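Long-range contacts in monovalent Na+/H+ antiporter subunit A (Dietzia sp. DQ12-45-1b, PDB 7D3U), which probably works as an antiporter subunit of the Mrp complex, a bacterial membrane pump that exchanges sodium ions for protons: residues L804-F809 with A824-A829; A843-V848 with A908-G913. All blocks are in the same frame, centred on the assembly; numbering follows the deposited sequence.

Contact 1 (L804-F809 with A824-A829)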
loop_
_atom_site.group_PDB
_atom_site.type_symbol
_atom_site.label_atom_id
_atom_site.label_comp_id
_atom_site.label_asym_id
_atom_site.label_seq_id
_atom_site.Cartn_x
_atom_site.Cartn_y
_atom_site.Cartn_z
ATOM N N LEU B 804 38.955 -12.559 -17.848
ATOM C CA LEU B 804 39.170 -13.994 -17.715
ATOM C C LEU B 804 38.764 -14.508 -16.342
ATOM O O LEU B 804 38.486 -15.700 -16.194
ATOM C CB LEU B 804 40.625 -14.356 -18.018
ATOM C CG LEU B 804 41.160 -13.882 -19.369
ATOM C CD1 LEU B 804 42.644 -13.573 -19.283
ATOM C CD2 LEU B 804 40.879 -14.914 -20.451
ATOM N N LEU B 805 38.719 -13.642 -15.329
ATOM C CA LEU B 805 38.186 -14.068 -14.040
ATOM C C LEU B 805 36.668 -14.185 -14.087
ATOM O O LEU B 805 36.089 -15.092 -13.477
ATOM C CB LEU B 805 38.614 -13.104 -12.939
ATOM C CG LEU B 805 39.795 -13.582 -12.097
ATOM C CD1 LEU B 805 40.059 -12.624 -10.952
ATOM C CD2 LEU B 805 39.531 -14.980 -11.577
ATOM N N SER B 806 36.004 -13.275 -14.800
ATOM C CA SER B 806 34.559 -13.374 -14.954
ATOM C C SER B 806 34.173 -14.572 -15.808
ATOM O O SER B 806 33.104 -15.157 -15.606
ATOM C CB SER B 806 34.005 -12.086 -15.562
ATOM O OG SER B 806 34.192 -10.994 -14.682
ATOM N N LEU B 807 35.025 -14.948 -16.761
ATOM C CA LEU B 807 34.788 -16.162 -17.532
ATOM C C LEU B 807 35.235 -17.416 -16.795
ATOM O O LEU B 807 34.771 -18.512 -17.122
ATOM C CB LEU B 807 35.498 -16.082 -18.885
ATOM C CG LEU B 807 34.983 -15.025 -19.863
ATOM C CD1 LEU B 807 35.465 -15.319 -21.273
ATOM C CD2 LEU B 807 33.468 -14.950 -19.816
ATOM N N TYR B 808 36.124 -17.277 -15.811
ATOM C CA TYR B 808 36.568 -18.427 -15.032
ATOM C C TYR B 808 35.491 -18.878 -14.058
ATOM O O TYR B 808 35.215 -20.077 -13.939
ATOM C CB TYR B 808 37.856 -18.075 -14.291
ATOM C CG TYR B 808 38.467 -19.210 -13.508
ATOM C CD1 TYR B 808 38.753 -20.422 -14.115
ATOM C CD2 TYR B 808 38.779 -19.058 -12.165
ATOM C CE1 TYR B 808 39.319 -21.458 -13.402
ATOM C CE2 TYR B 808 39.346 -20.088 -11.445
ATOM C CZ TYR B 808 39.615 -21.285 -12.068
ATOM O OH TYR B 808 40.181 -22.315 -11.354
ATOM N N PHE B 809 34.870 -17.932 -13.355
ATOM C CA PHE B 809 33.808 -18.286 -12.422
ATOM C C PHE B 809 32.549 -18.737 -13.152
ATOM O O PHE B 809 31.772 -19.530 -12.609
ATOM C CB PHE B 809 33.488 -17.101 -11.513
ATOM C CG PHE B 809 34.579 -16.761 -10.544
ATOM C CD1 PHE B 809 35.512 -17.707 -10.166
ATOM C CD2 PHE B 809 34.665 -15.492 -10.006
ATOM C CE1 PHE B 809 36.513 -17.392 -9.272
ATOM C CE2 PHE B 809 35.663 -15.173 -9.112
ATOM C CZ PHE B 809 36.588 -16.124 -8.746
ATOM N N ALA B 824 29.180 -12.024 -12.581
ATOM C CA ALA B 824 28.692 -10.762 -13.122
ATOM C C ALA B 824 29.138 -9.571 -12.285
ATOM O O ALA B 824 29.434 -8.504 -12.830
ATOM C CB ALA B 824 27.173 -10.804 -13.234
ATOM N N LEU B 825 29.196 -9.726 -10.964
ATOM C CA LEU B 825 29.646 -8.621 -10.130
ATOM C C LEU B 825 31.145 -8.389 -10.274
ATOM O O LEU B 825 31.609 -7.251 -10.143
ATOM C CB LEU B 825 29.267 -8.875 -8.672
ATOM C CG LEU B 825 27.781 -9.102 -8.379
ATOM C CD1 LEU B 825 27.598 -9.821 -7.055
ATOM C CD2 LEU B 825 27.002 -7.802 -8.392
ATOM N N ILE B 826 31.918 -9.434 -10.586
ATOM C CA ILE B 826 33.340 -9.232 -10.851
ATOM C C ILE B 826 33.592 -8.619 -12.218
ATOM O O ILE B 826 34.725 -8.216 -12.507
ATOM C CB ILE B 826 34.111 -10.557 -10.709
ATOM C CG1 ILE B 826 35.530 -10.298 -10.209
ATOM C CG2 ILE B 826 34.145 -11.302 -12.022
ATOM C CD1 ILE B 826 36.346 -11.551 -10.053
ATOM N N GLY B 827 32.570 -8.531 -13.064
ATOM C CA GLY B 827 32.668 -7.786 -14.302
ATOM C C GLY B 827 32.162 -6.376 -14.092
ATOM O O GLY B 827 32.620 -5.426 -14.732
ATOM N N GLY B 828 31.199 -6.235 -13.183
ATOM C CA GLY B 828 30.804 -4.907 -12.746
ATOM C C GLY B 828 31.949 -4.163 -12.087
ATOM O O GLY B 828 32.082 -2.946 -12.235
ATOM N N ALA B 829 32.792 -4.884 -11.347
ATOM C CA ALA B 829 33.999 -4.274 -10.802
ATOM C C ALA B 829 34.929 -3.811 -11.918
ATOM O O ALA B 829 35.561 -2.755 -11.814
ATOM C CB ALA B 829 34.714 -5.256 -9.875
#

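Contact 2 (A843-V848 with A908-G913)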
loop_
_atom_site.group_PDB
_atom_site.type_symbol
_atom_site.label_atom_id
_atom_site.label_comp_id
_atom_site.label_asym_id
_atom_site.label_seq_id
_atom_site.Cartn_x
_atom_site.Cartn_y
_atom_site.Cartn_z
ATOM N N ALA B 843 34.581 10.655 -21.600
ATOM C CA ALA B 843 35.041 9.313 -21.928
ATOM C C ALA B 843 34.549 8.271 -20.933
ATOM O O ALA B 843 34.547 7.079 -21.255
ATOM C CB ALA B 843 36.567 9.283 -22.002
ATOM N N ALA B 844 34.130 8.690 -19.738
ATOM C CA ALA B 844 33.717 7.750 -18.703
ATOM C C ALA B 844 32.358 7.121 -18.968
ATOM O O ALA B 844 31.989 6.176 -18.265
ATOM C CB ALA B 844 33.698 8.445 -17.342
ATOM N N ARG B 845 31.608 7.614 -19.947
ATOM C CA ARG B 845 30.288 7.073 -20.228
ATOM C C ARG B 845 30.407 5.715 -20.903
ATOM O O ARG B 845 31.087 5.576 -21.925
ATOM C CB ARG B 845 29.492 8.033 -21.108
ATOM C CG ARG B 845 28.818 9.152 -20.344
ATOM C CD ARG B 845 27.774 9.841 -21.200
ATOM N NE ARG B 845 26.537 9.076 -21.286
ATOM C CZ ARG B 845 25.460 9.323 -20.549
ATOM N NH1 ARG B 845 25.473 10.313 -19.670
ATOM N NH2 ARG B 845 24.373 8.580 -20.692
ATOM N N ILE B 846 29.751 4.712 -20.325
ATOM C CA ILE B 846 29.713 3.387 -20.931
ATOM C C ILE B 846 28.965 3.484 -22.254
ATOM O O ILE B 846 27.778 3.832 -22.289
ATOM C CB ILE B 846 29.056 2.371 -19.990
ATOM C CG1 ILE B 846 29.445 2.658 -18.539
ATOM C CG2 ILE B 846 29.459 0.960 -20.370
ATOM C CD1 ILE B 846 30.901 2.400 -18.238
ATOM N N ARG B 847 29.657 3.174 -23.351
ATOM C CA ARG B 847 29.126 3.374 -24.694
ATOM C C ARG B 847 28.504 2.114 -25.281
ATOM O O ARG B 847 28.562 1.911 -26.501
ATOM C CB ARG B 847 30.225 3.902 -25.616
ATOM C CG ARG B 847 30.635 5.332 -25.326
ATOM C CD ARG B 847 29.647 6.320 -25.923
ATOM N NE ARG B 847 29.459 7.487 -25.068
ATOM C CZ ARG B 847 30.327 8.489 -24.967
ATOM N NH1 ARG B 847 31.449 8.474 -25.672
ATOM N NH2 ARG B 847 30.070 9.510 -24.162
ATOM N N VAL B 848 27.915 1.262 -24.451
ATOM C CA VAL B 848 27.228 0.069 -24.937
ATOM C C VAL B 848 25.740 0.219 -24.646
ATOM O O VAL B 848 25.367 0.931 -23.702
ATOM C CB VAL B 848 27.795 -1.207 -24.297
ATOM C CG1 VAL B 848 29.291 -1.294 -24.537
ATOM C CG2 VAL B 848 27.489 -1.236 -22.812
ATOM N N ALA B 908 23.832 1.703 -14.028
ATOM C CA ALA B 908 24.053 2.443 -12.790
ATOM C C ALA B 908 25.331 3.268 -12.840
ATOM O O ALA B 908 25.426 4.296 -12.161
ATOM C CB ALA B 908 24.087 1.483 -11.604
ATOM N N ILE B 909 26.320 2.846 -13.624
ATOM C CA ILE B 909 27.563 3.603 -13.727
ATOM C C ILE B 909 27.465 4.698 -14.781
ATOM O O ILE B 909 27.992 5.797 -14.595
ATOM C CB ILE B 909 28.743 2.652 -14.008
ATOM C CG1 ILE B 909 28.956 1.703 -12.832
ATOM C CG2 ILE B 909 30.013 3.437 -14.270
ATOM C CD1 ILE B 909 29.296 2.402 -11.548
ATOM N N ASP B 910 26.782 4.436 -15.897
ATOM C CA ASP B 910 26.715 5.425 -16.964
ATOM C C ASP B 910 25.719 6.533 -16.659
ATOM O O ASP B 910 25.919 7.673 -17.092
ATOM C CB ASP B 910 26.352 4.746 -18.284
ATOM C CG ASP B 910 25.906 5.732 -19.341
ATOM O OD1 ASP B 910 26.689 6.644 -19.673
ATOM O OD2 ASP B 910 24.769 5.603 -19.837
ATOM N N LYS B 911 24.651 6.235 -15.918
ATOM C CA LYS B 911 23.665 7.270 -15.630
ATOM C C LYS B 911 24.092 8.145 -14.457
ATOM O O LYS B 911 23.882 9.363 -14.482
ATOM C CB LYS B 911 22.303 6.632 -15.358
ATOM C CG LYS B 911 21.716 5.887 -16.542
ATOM C CD LYS B 911 20.708 6.739 -17.291
ATOM C CE LYS B 911 21.348 7.447 -18.470
ATOM N NZ LYS B 911 20.337 8.146 -19.308
ATOM N N LEU B 912 24.691 7.550 -13.428
ATOM C CA LEU B 912 25.092 8.298 -12.243
ATOM C C LEU B 912 26.483 8.905 -12.363
ATOM O O LEU B 912 26.747 9.947 -11.754
ATOM C CB LEU B 912 25.040 7.398 -11.008
ATOM C CG LEU B 912 23.653 7.126 -10.430
ATOM C CD1 LEU B 912 23.713 6.017 -9.398
ATOM C CD2 LEU B 912 23.079 8.390 -9.823
ATOM N N GLY B 913 27.378 8.282 -13.124
ATOM C CA GLY B 913 28.732 8.781 -13.247
ATOM C C GLY B 913 28.829 10.115 -13.955
ATOM O O GLY B 913 28.563 10.210 -15.156
#

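Contact 1 (L804-F809 with A824-A829)
Ile-826 and Ser-806 carry most of this meeting of two transmembrane helices, with Phe-809 and Leu-805 finishing it. Residues 804-809 and 824-829 run antiparallel. Their axes lie 175° apart in direction and approach to 8.5 Å. The backbones are nearest where Ser-806 faces Gly-827, whose CA atoms are 5.9 Å apart.

Ile-826 spans the gap with two branches. Its CG2 methyl points at the base of Ser-806. Its other branch is fully extended (chi2 -180°), so CD1 reaches past CG2 to the Leu-805/Phe-809 flank of the neighbouring helix. There Ile-826 CD1 lies 3.8 Å from Phe-809 CE2, approaching the ring obliquely. The two side chains cross at about a right angle. Ile-826 CD1 also lies 4.0 Å from Leu-805 CD1. One isoleucine tip therefore touches two residues one turn apart on the facing helix.

Ser-806 OG stands beside its own backbone N (chi1 -65°) and bonds to Ile-802 O, one turn earlier. Ser-806 OG comes 3.4 Å from Gly-827 N, but the angle is too poor for a hydrogen bond. Gly-827 N is instead used by Ala-824 O within its own helix. The Ser-806 carbonyl accepts from Ser-823 OG, just before the second segment. Val-64 of subunit F packs on both Phe-809 and Ile-826, and Tyr-898 of helix 890-912 touches Ser-806.

No hydrogen bond joins the two segments themselves. The hydroxyl is satisfied within its helix, so this buried interface rests on apolar side-chain contact and on the close backbones at Ser-806 and Gly-827.

Contact 2 (A843-V848 with A908-G913)
Asp-910, in the last turn of helix 890-912, is the centre of the tight part of this contact. Its side chain points toward the loop 843-848, with CG anti to the backbone N (chi1 165°). Arg-845 folds over it. The arginine chain bends at chi3 (78°), which lays the guanidinium across the carboxylate.

Asp-910 OD1 lies 2.9 Å from Arg-845 NE, in a salt bridge. The oxygen sits over one face of the guanidinium, well out of its plane, and the two flat groups stand 90° apart. The attraction is thus one of charge, with no N-H aimed at the oxygen. Arg-845 NH2 has a second acidic partner, Asp-919. The other carboxylate oxygen, OD2, is hydrogen-bonded to Tyr-850 OH. That bond may help to fix the turn of the carboxylate.

Ile-846 closes the buried side. Ile-846 CG1 packs 3.7 Å from Asp-910 CB, and the two side chains slide past each other in opposite directions. Beyond this pair the fit loosens: Ile-846 CD1 is 4.2 Å from Ile-909 CG2, with the chains crossing obliquely. Tyr-834 and Tyr-835 of helix 821-837 pack on Ile-846 and Ile-909 respectively.

The more open side belongs to Lys-911, which, like Arg-845, is partly exposed. Lys-911 CE lies at the guanidinium edge, 3.9 Å from Arg-845 NH2. Lys-911 NZ is 4.3 Å from Arg-845 NH2, a repulsion that Asp-910 and Asp-919 would probably offset.

The arrangement is a salt bridge between an interhelical loop and a helix end: the loop joining transmembrane helices 821-837 and 850-866 of the MnhB-related region meets the C-terminal turn of helix 890-912 through a buried aspartate.

The two contacts follow one another along the chain and neither nest nor cross. Contact 1 comes first. It closes the short connection between helices 789-812 and 821-837 into an antiparallel hairpin. The chain then runs along helix 821-837 into the loop that opens contact 2. That contact closes a longer excursion through helix 850-866, the small two-stranded sheet 880-887 and helix 890-912. The contact centres are 19 Å apart, and the nearest atoms are about 6 Å apart, without touching. Helix 890-912 relates them: its Tyr-898 packs on both segments of contact 1, while its C-terminal turn forms contact 2.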